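Side-chain contacts in enterobactin synthetase component F-related protein (Vibrio cholerae serotype O1, PDB 4OXI), which probably uses ATP to activate glycine as glycyl-adenylate, within a lipopolysaccharide modification pathway related to nonribosomal peptide synthesis: residues A[497-502]-A[565-570]; A[342-347]-A[506-511]; A[526-531]-A[538-543]. One frame throughout, in Å; residues are numbered along the deposited sequence.

Contact 1 of 3, residues A[497-502]-A[565-570]; sequences AIVPWP and QQLASQ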
# COMPACT_ATOMS: atom_id res chain seq x y z
N ALA A 497 -22.11 7.67 16.04
CA ALA A 497 -21.48 6.36 15.84
C ALA A 497 -21.25 6.10 14.35
O ALA A 497 -22.13 6.39 13.52
CB ALA A 497 -22.34 5.26 16.44
N ILE A 498 -20.07 5.57 14.01
CA ILE A 498 -19.78 5.22 12.62
C ILE A 498 -19.74 3.70 12.53
O ILE A 498 -19.04 3.05 13.30
CB ILE A 498 -18.45 5.81 12.13
CG1 ILE A 498 -18.40 7.31 12.41
CG2 ILE A 498 -18.24 5.54 10.65
CD1 ILE A 498 -19.38 8.16 11.56
N VAL A 499 -20.52 3.13 11.62
CA VAL A 499 -20.66 1.68 11.54
C VAL A 499 -20.28 1.18 10.15
O VAL A 499 -20.77 1.71 9.16
CB VAL A 499 -22.11 1.26 11.82
CG1 VAL A 499 -22.25 -0.24 11.70
CG2 VAL A 499 -22.54 1.71 13.20
N PRO A 500 -19.39 0.18 10.09
CA PRO A 500 -19.09 -0.47 8.80
C PRO A 500 -20.35 -1.17 8.30
O PRO A 500 -20.90 -2.01 9.02
CB PRO A 500 -18.04 -1.52 9.17
CG PRO A 500 -17.42 -1.00 10.45
CD PRO A 500 -18.56 -0.36 11.18
N TRP A 501 -20.78 -0.83 7.09
CA TRP A 501 -22.01 -1.36 6.51
C TRP A 501 -22.14 -0.90 5.06
O TRP A 501 -21.85 0.26 4.77
CB TRP A 501 -23.23 -0.86 7.30
CG TRP A 501 -24.47 -1.57 6.90
CD1 TRP A 501 -25.39 -1.17 5.96
CD2 TRP A 501 -24.91 -2.84 7.39
NE1 TRP A 501 -26.38 -2.12 5.85
CE2 TRP A 501 -26.10 -3.16 6.71
CE3 TRP A 501 -24.40 -3.74 8.33
CZ2 TRP A 501 -26.81 -4.34 6.96
CZ3 TRP A 501 -25.10 -4.92 8.57
CH2 TRP A 501 -26.29 -5.20 7.90
N PRO A 502 -22.59 -1.78 4.16
CA PRO A 502 -23.00 -3.18 4.40
C PRO A 502 -21.83 -4.15 4.50
O PRO A 502 -20.69 -3.81 4.18
CB PRO A 502 -23.86 -3.52 3.17
CG PRO A 502 -23.37 -2.58 2.09
CD PRO A 502 -22.86 -1.35 2.77
N GLN A 565 -26.94 -5.31 13.43
CA GLN A 565 -28.15 -6.13 13.48
C GLN A 565 -29.38 -5.30 13.13
O GLN A 565 -30.25 -5.75 12.38
CB GLN A 565 -28.33 -6.75 14.87
CG GLN A 565 -27.15 -7.57 15.37
CD GLN A 565 -27.37 -8.11 16.78
OE1 GLN A 565 -28.49 -8.46 17.16
NE2 GLN A 565 -26.29 -8.17 17.56
N GLN A 566 -29.45 -4.09 13.68
CA GLN A 566 -30.59 -3.23 13.41
C GLN A 566 -30.68 -2.90 11.94
O GLN A 566 -31.75 -2.98 11.34
CB GLN A 566 -30.52 -1.95 14.23
CG GLN A 566 -31.60 -0.94 13.83
CD GLN A 566 -31.81 0.15 14.86
OE1 GLN A 566 -31.46 -0.01 16.04
NE2 GLN A 566 -32.38 1.26 14.43
N LEU A 567 -29.55 -2.53 11.35
CA LEU A 567 -29.49 -2.19 9.92
C LEU A 567 -29.90 -3.36 9.02
O LEU A 567 -30.52 -3.16 7.97
CB LEU A 567 -28.09 -1.71 9.56
CG LEU A 567 -27.68 -0.33 10.05
CD1 LEU A 567 -26.17 -0.17 9.98
CD2 LEU A 567 -28.36 0.72 9.21
N ALA A 568 -29.55 -4.58 9.45
CA ALA A 568 -29.89 -5.79 8.70
C ALA A 568 -31.40 -5.99 8.60
O ALA A 568 -31.90 -6.58 7.64
CB ALA A 568 -29.23 -7.01 9.34
N SER A 569 -32.12 -5.48 9.60
CA SER A 569 -33.57 -5.66 9.68
C SER A 569 -34.33 -4.90 8.59
O SER A 569 -35.48 -5.23 8.29
CB SER A 569 -34.07 -5.24 11.06
OG SER A 569 -33.40 -5.98 12.06
N GLN A 570 -33.70 -3.89 8.00
CA GLN A 570 -34.34 -3.15 6.92
C GLN A 570 -33.68 -3.42 5.56
O GLN A 570 -33.99 -2.76 4.56
CB GLN A 570 -34.35 -1.65 7.23
CG GLN A 570 -35.12 -1.30 8.50
CD GLN A 570 -35.14 0.19 8.78
OE1 GLN A 570 -34.53 0.98 8.05
NE2 GLN A 570 -35.84 0.59 9.85
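Trp501 and Leu567 carry this contact, which is built round a CH-pi interaction. Leu567 CB sits over the six-membered ring of Trp501, 3.9 Å from the centroid and 17° off the ring normal, so its hydrogens can meet the pi cloud almost head-on. The indole is brought there by the first torsion, which sets Trp501 CG anti to the backbone N (chi1 -170°) and swings the ring out toward the helix. On the other face of the ring lies Pro502 CB, offset toward the rim. The peptide between the two residues is cis, which lets the proline fold back on the aromatic side chain before it.

Most of the remaining contacts are apolar. Leu567 CD1 reaches the inner end of the indole, 3.8 Å from Trp501 CG, and the two side chains slide past each other in opposite directions. At the outer end, Ala568 CB approaches Trp501 CH2 at 3.7 Å. A small methyl suits this place, letting the helix backbone come close to the ring. Leu567 CD1 also lies 4.3 Å from Val499 CG1.

Strand 496-500 is an outer strand of the three-stranded sheet in the small C-terminal subdomain of adenylate-forming enzymes, and helix 560-568 packs on one face of that sheet. Val499 points to this helix, while its neighbour Ile498 faces helix 480-491; beta-branched residues suit both positions. Leu567 also reaches Val513 on the middle strand.

Among polar atoms, Ala568 N comes as near to Trp501 CH2 as the methyl does, from an oblique direction. No hydrogen bond crosses between the two segments, but just before 565-570 on the helix Gln564 NE2 is hydrogen-bonded to Pro500 O.

Contact 2 of 3, residues A[342-347]-A[506-511]; sequences HDLAEQ and SGYASG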
# COMPACT_ATOMS: atom_id res chain seq x y z
N HIS A 342 -11.51 -19.33 4.34
CA HIS A 342 -11.16 -20.59 3.72
C HIS A 342 -11.95 -20.81 2.44
O HIS A 342 -11.37 -21.16 1.40
CB HIS A 342 -11.40 -21.76 4.67
CG HIS A 342 -10.96 -23.08 4.11
ND1 HIS A 342 -9.71 -23.60 4.34
CD2 HIS A 342 -11.59 -23.95 3.28
CE1 HIS A 342 -9.59 -24.75 3.70
NE2 HIS A 342 -10.72 -24.98 3.05
N ASP A 343 -13.26 -20.57 2.52
CA ASP A 343 -14.16 -20.77 1.39
C ASP A 343 -13.85 -19.85 0.21
O ASP A 343 -14.03 -20.24 -0.96
CB ASP A 343 -15.63 -20.63 1.83
CG ASP A 343 -16.07 -21.76 2.77
OD1 ASP A 343 -15.47 -22.86 2.71
OD2 ASP A 343 -17.01 -21.54 3.57
N LEU A 344 -13.41 -18.63 0.50
CA LEU A 344 -12.98 -17.73 -0.57
C LEU A 344 -11.69 -18.23 -1.21
O LEU A 344 -11.57 -18.28 -2.43
CB LEU A 344 -12.76 -16.32 -0.04
CG LEU A 344 -14.00 -15.47 0.22
CD1 LEU A 344 -13.56 -14.04 0.47
CD2 LEU A 344 -14.98 -15.56 -0.95
N ALA A 345 -10.72 -18.60 -0.38
CA ALA A 345 -9.45 -19.03 -0.92
C ALA A 345 -9.67 -20.30 -1.74
O ALA A 345 -9.02 -20.49 -2.78
CB ALA A 345 -8.44 -19.27 0.18
N GLU A 346 -10.59 -21.15 -1.30
CA GLU A 346 -10.89 -22.39 -2.02
C GLU A 346 -11.46 -22.11 -3.41
O GLU A 346 -11.02 -22.71 -4.39
CB GLU A 346 -11.84 -23.30 -1.23
CG GLU A 346 -12.40 -24.49 -2.02
CD GLU A 346 -11.33 -25.49 -2.48
OE1 GLU A 346 -10.19 -25.47 -1.95
OE2 GLU A 346 -11.64 -26.31 -3.37
N GLN A 347 -12.41 -21.19 -3.49
CA GLN A 347 -13.01 -20.86 -4.78
C GLN A 347 -12.01 -20.22 -5.74
O GLN A 347 -12.06 -20.44 -6.94
CB GLN A 347 -14.25 -20.00 -4.60
CG GLN A 347 -15.45 -20.79 -4.09
CD GLN A 347 -16.61 -19.90 -3.69
OE1 GLN A 347 -16.66 -19.41 -2.56
NE2 GLN A 347 -17.55 -19.70 -4.61
N SER A 506 -18.35 -12.61 3.81
CA SER A 506 -17.06 -12.80 4.45
C SER A 506 -16.82 -11.79 5.56
O SER A 506 -15.77 -11.81 6.21
CB SER A 506 -15.93 -12.72 3.41
OG SER A 506 -16.21 -13.54 2.28
N GLY A 507 -17.78 -10.91 5.78
CA GLY A 507 -17.65 -9.87 6.78
C GLY A 507 -16.89 -8.63 6.32
O GLY A 507 -16.52 -7.79 7.14
N TYR A 508 -16.66 -8.50 5.01
CA TYR A 508 -15.97 -7.32 4.50
C TYR A 508 -16.97 -6.18 4.32
O TYR A 508 -18.04 -6.37 3.76
CB TYR A 508 -15.26 -7.61 3.15
CG TYR A 508 -14.30 -8.80 3.14
CD1 TYR A 508 -13.64 -9.21 4.29
CD2 TYR A 508 -14.07 -9.51 1.97
CE1 TYR A 508 -12.76 -10.30 4.27
CE2 TYR A 508 -13.21 -10.60 1.94
CZ TYR A 508 -12.56 -10.99 3.09
OH TYR A 508 -11.70 -12.06 3.05
N ALA A 509 -16.61 -4.99 4.82
CA ALA A 509 -17.44 -3.79 4.71
C ALA A 509 -17.09 -3.00 3.47
O ALA A 509 -15.93 -2.67 3.25
CB ALA A 509 -17.26 -2.91 5.95
N SER A 510 -18.10 -2.68 2.66
CA SER A 510 -17.87 -1.89 1.45
C SER A 510 -18.09 -0.40 1.68
O SER A 510 -17.84 0.42 0.78
CB SER A 510 -18.77 -2.39 0.31
OG SER A 510 -20.13 -2.43 0.72
N GLY A 511 -18.56 -0.04 2.87
CA GLY A 511 -18.89 1.35 3.18
C GLY A 511 -19.13 1.57 4.66
O GLY A 511 -18.96 0.64 5.48
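Where the small C-terminal part of an adenylate-forming enzyme meets the large N-terminal part, Leu344 of helix 342-352 pushes one methyl against Ser506 and Tyr508, in the loop that joins strands 496-500 and 512-516. Leu344 CG is anti to its carbonyl carbon (chi1 -77°), which directs the branch at the loop. CD1 does most of the touching: it stands 3.2 Å from Ser506 OG, a tight approach with no hydrogen bond in it, and 3.8 Å from Tyr508 CE2. The leucine meets the tyrosine from the opposite direction, arriving obliquely near the phenol end, with CD1 3.7 Å from Tyr508 OH.

The interface lies close to the active site: the side chain of Tyr508 is about 8 Å from the bound glycyl-adenosine-5'-phosphate. Both hydroxyls beside the methyl have polar partners on the large part, Ser506 OG with Glu314 OE1 and Tyr508 OH with the carbonyl O of Ala339. Both bonds tie the loop to the large part, and Leu344 CD1 rests against the two oxygens from one side.

Within the loop, Ser506 CB lies 3.7 Å above the plane of the Tyr508 ring, over its centre. Gly507 suits the bend between them: at its phi of 84° and psi of 12° a CB would press on the carbonyl O of Ser506. Thr311 and Pro310 add further packing against Tyr508.

Contact 3 of 3, residues A[526-531]-A[538-543]; sequences LWLSQC and TFVPKR
Val540 meets Leu528 with the two side chains crossing at about a right angle, methyl against methyl: Leu528 CD1 lies 3.7 Å from Val540 CG1. The leucine leaves its helix to one side of the opposing segment rather than straight at it. CG is anti to the backbone N (chi1 -175°), and the next torsion turns CD1 back toward Val540.

Val540, by contrast, points directly at the helix and presents both branches. CG1 touches Leu528 and also reaches Cys531 CB at 4.0 Å; CG2 rests 4.0 Å from the carbonyl O of Cys531. Leu528 and Cys531 are three residues apart and so fall on the same side of the helix, where a compact beta-branched side chain can meet both. The slim cysteine permits the near approach of the backbones, 6.4 Å between Cys531 CA and Val540 CA.

Lys542 leaves the backbone away from the helix, but its chain curls back along its own loop: NZ donates to Val540 O over 3.0 Å, tilted 28° from the carbonyl plane, and bonds to Pro537 O as well. Its chain thus links two carbonyls of the loop, while Pro541 packs on Thr512 and Ala514.

Helix 524-531 links strands 512-516 and 543-546, which are parallel neighbours in one sheet, so the contact packs the helix of a beta-alpha-beta crossover against its return loop.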
# COMPACT_ATOMS: atom_id res chain seq x y z
N LEU A 526 -26.03 19.19 3.53
CA LEU A 526 -24.92 20.02 3.96
C LEU A 526 -23.80 19.16 4.57
O LEU A 526 -22.62 19.34 4.25
CB LEU A 526 -25.42 21.06 4.97
CG LEU A 526 -24.35 21.97 5.55
CD1 LEU A 526 -23.62 22.71 4.44
CD2 LEU A 526 -24.97 22.97 6.53
N TRP A 527 -24.18 18.21 5.42
CA TRP A 527 -23.24 17.29 6.06
C TRP A 527 -22.41 16.52 5.05
O TRP A 527 -21.19 16.43 5.18
CB TRP A 527 -23.99 16.28 6.91
CG TRP A 527 -24.72 16.86 8.06
CD1 TRP A 527 -24.58 18.12 8.58
CD2 TRP A 527 -25.71 16.20 8.85
NE1 TRP A 527 -25.43 18.28 9.66
CE2 TRP A 527 -26.14 17.12 9.84
CE3 TRP A 527 -26.28 14.92 8.82
CZ2 TRP A 527 -27.10 16.78 10.79
CZ3 TRP A 527 -27.25 14.60 9.77
CH2 TRP A 527 -27.65 15.53 10.74
N LEU A 528 -23.10 15.95 4.07
CA LEU A 528 -22.48 15.19 3.00
C LEU A 528 -21.49 16.06 2.23
O LEU A 528 -20.36 15.66 1.95
CB LEU A 528 -23.55 14.67 2.05
CG LEU A 528 -23.08 13.75 0.94
CD1 LEU A 528 -22.32 12.59 1.55
CD2 LEU A 528 -24.24 13.26 0.09
N SER A 529 -21.93 17.27 1.90
CA SER A 529 -21.10 18.21 1.15
C SER A 529 -19.79 18.53 1.87
O SER A 529 -18.73 18.56 1.25
CB SER A 529 -21.89 19.50 0.87
OG SER A 529 -21.01 20.58 0.64
N GLN A 530 -19.87 18.77 3.17
CA GLN A 530 -18.68 19.06 3.96
C GLN A 530 -17.78 17.83 4.21
O GLN A 530 -16.56 17.96 4.19
CB GLN A 530 -19.06 19.74 5.27
CG GLN A 530 -19.67 21.12 5.04
CD GLN A 530 -20.21 21.75 6.31
OE1 GLN A 530 -20.08 21.19 7.41
NE2 GLN A 530 -20.81 22.92 6.17
N CYS A 531 -18.36 16.66 4.46
CA CYS A 531 -17.57 15.46 4.67
C CYS A 531 -16.67 15.12 3.48
O CYS A 531 -15.55 14.63 3.66
CB CYS A 531 -18.46 14.27 5.01
SG CYS A 531 -19.10 14.32 6.69
N THR A 538 -14.48 6.99 -0.18
CA THR A 538 -14.67 5.62 0.28
C THR A 538 -15.16 5.62 1.73
O THR A 538 -16.00 4.80 2.11
CB THR A 538 -13.36 4.83 0.21
OG1 THR A 538 -12.89 4.82 -1.14
CG2 THR A 538 -13.55 3.40 0.71
N PHE A 539 -14.66 6.57 2.51
CA PHE A 539 -14.93 6.62 3.93
C PHE A 539 -16.15 7.48 4.28
O PHE A 539 -16.66 7.40 5.40
CB PHE A 539 -13.68 7.12 4.66
CG PHE A 539 -12.44 6.33 4.35
CD1 PHE A 539 -12.50 4.95 4.16
CD2 PHE A 539 -11.21 6.97 4.21
CE1 PHE A 539 -11.34 4.22 3.86
CE2 PHE A 539 -10.05 6.25 3.90
CZ PHE A 539 -10.11 4.87 3.73
N VAL A 540 -16.62 8.29 3.33
CA VAL A 540 -17.78 9.14 3.61
C VAL A 540 -19.02 8.26 3.81
O VAL A 540 -19.33 7.42 2.96
CB VAL A 540 -18.04 10.17 2.50
CG1 VAL A 540 -19.27 11.00 2.81
CG2 VAL A 540 -16.84 11.09 2.33
N PRO A 541 -19.71 8.44 4.95
CA PRO A 541 -20.91 7.63 5.24
C PRO A 541 -21.93 7.77 4.11
O PRO A 541 -22.18 8.88 3.65
CB PRO A 541 -21.43 8.22 6.55
CG PRO A 541 -20.20 8.84 7.19
CD PRO A 541 -19.42 9.40 6.03
N LYS A 542 -22.49 6.64 3.67
CA LYS A 542 -23.42 6.60 2.55
C LYS A 542 -24.86 6.68 3.03
O LYS A 542 -25.76 6.97 2.26
CB LYS A 542 -23.24 5.31 1.73
CG LYS A 542 -21.84 5.09 1.18
CD LYS A 542 -21.31 6.35 0.53
CE LYS A 542 -19.86 6.19 0.08
NZ LYS A 542 -19.19 7.52 0.00
N ARG A 543 -25.07 6.39 4.31
CA ARG A 543 -26.39 6.48 4.91
C ARG A 543 -26.30 7.13 6.28
O ARG A 543 -25.35 6.88 7.03
CB ARG A 543 -27.02 5.10 5.06
CG ARG A 543 -27.44 4.44 3.76
CD ARG A 543 -27.78 2.99 4.03
NE ARG A 543 -28.49 2.38 2.92
CZ ARG A 543 -29.80 2.15 2.91
NH1 ARG A 543 -30.54 2.46 3.97
NH2 ARG A 543 -30.36 1.59 1.85

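Overall arrangement
All three contacts involve the C-terminal subdomain, and none is bridged by a hydrogen bond between its segments. Contacts 1 and 3 are internal to that subdomain, pairing helices with its small sheet or the loop leading into it; contact 3 is nested within the chain loop closed by contact 1. Contact 2 joins the subdomain to the large N-terminal part. It is buried, as is contact 3, whereas contact 1 is only partly so and relies on an aromatic face. Aliphatic methyls dominate contact 3, while contact 2 sets a methyl against two hydroxyls and an aromatic ring. Contacts 1 and 2 touch just beyond the paired strands, where a probable hydrogen bond joins Trp501 N to Gly511 O (2.8 Å).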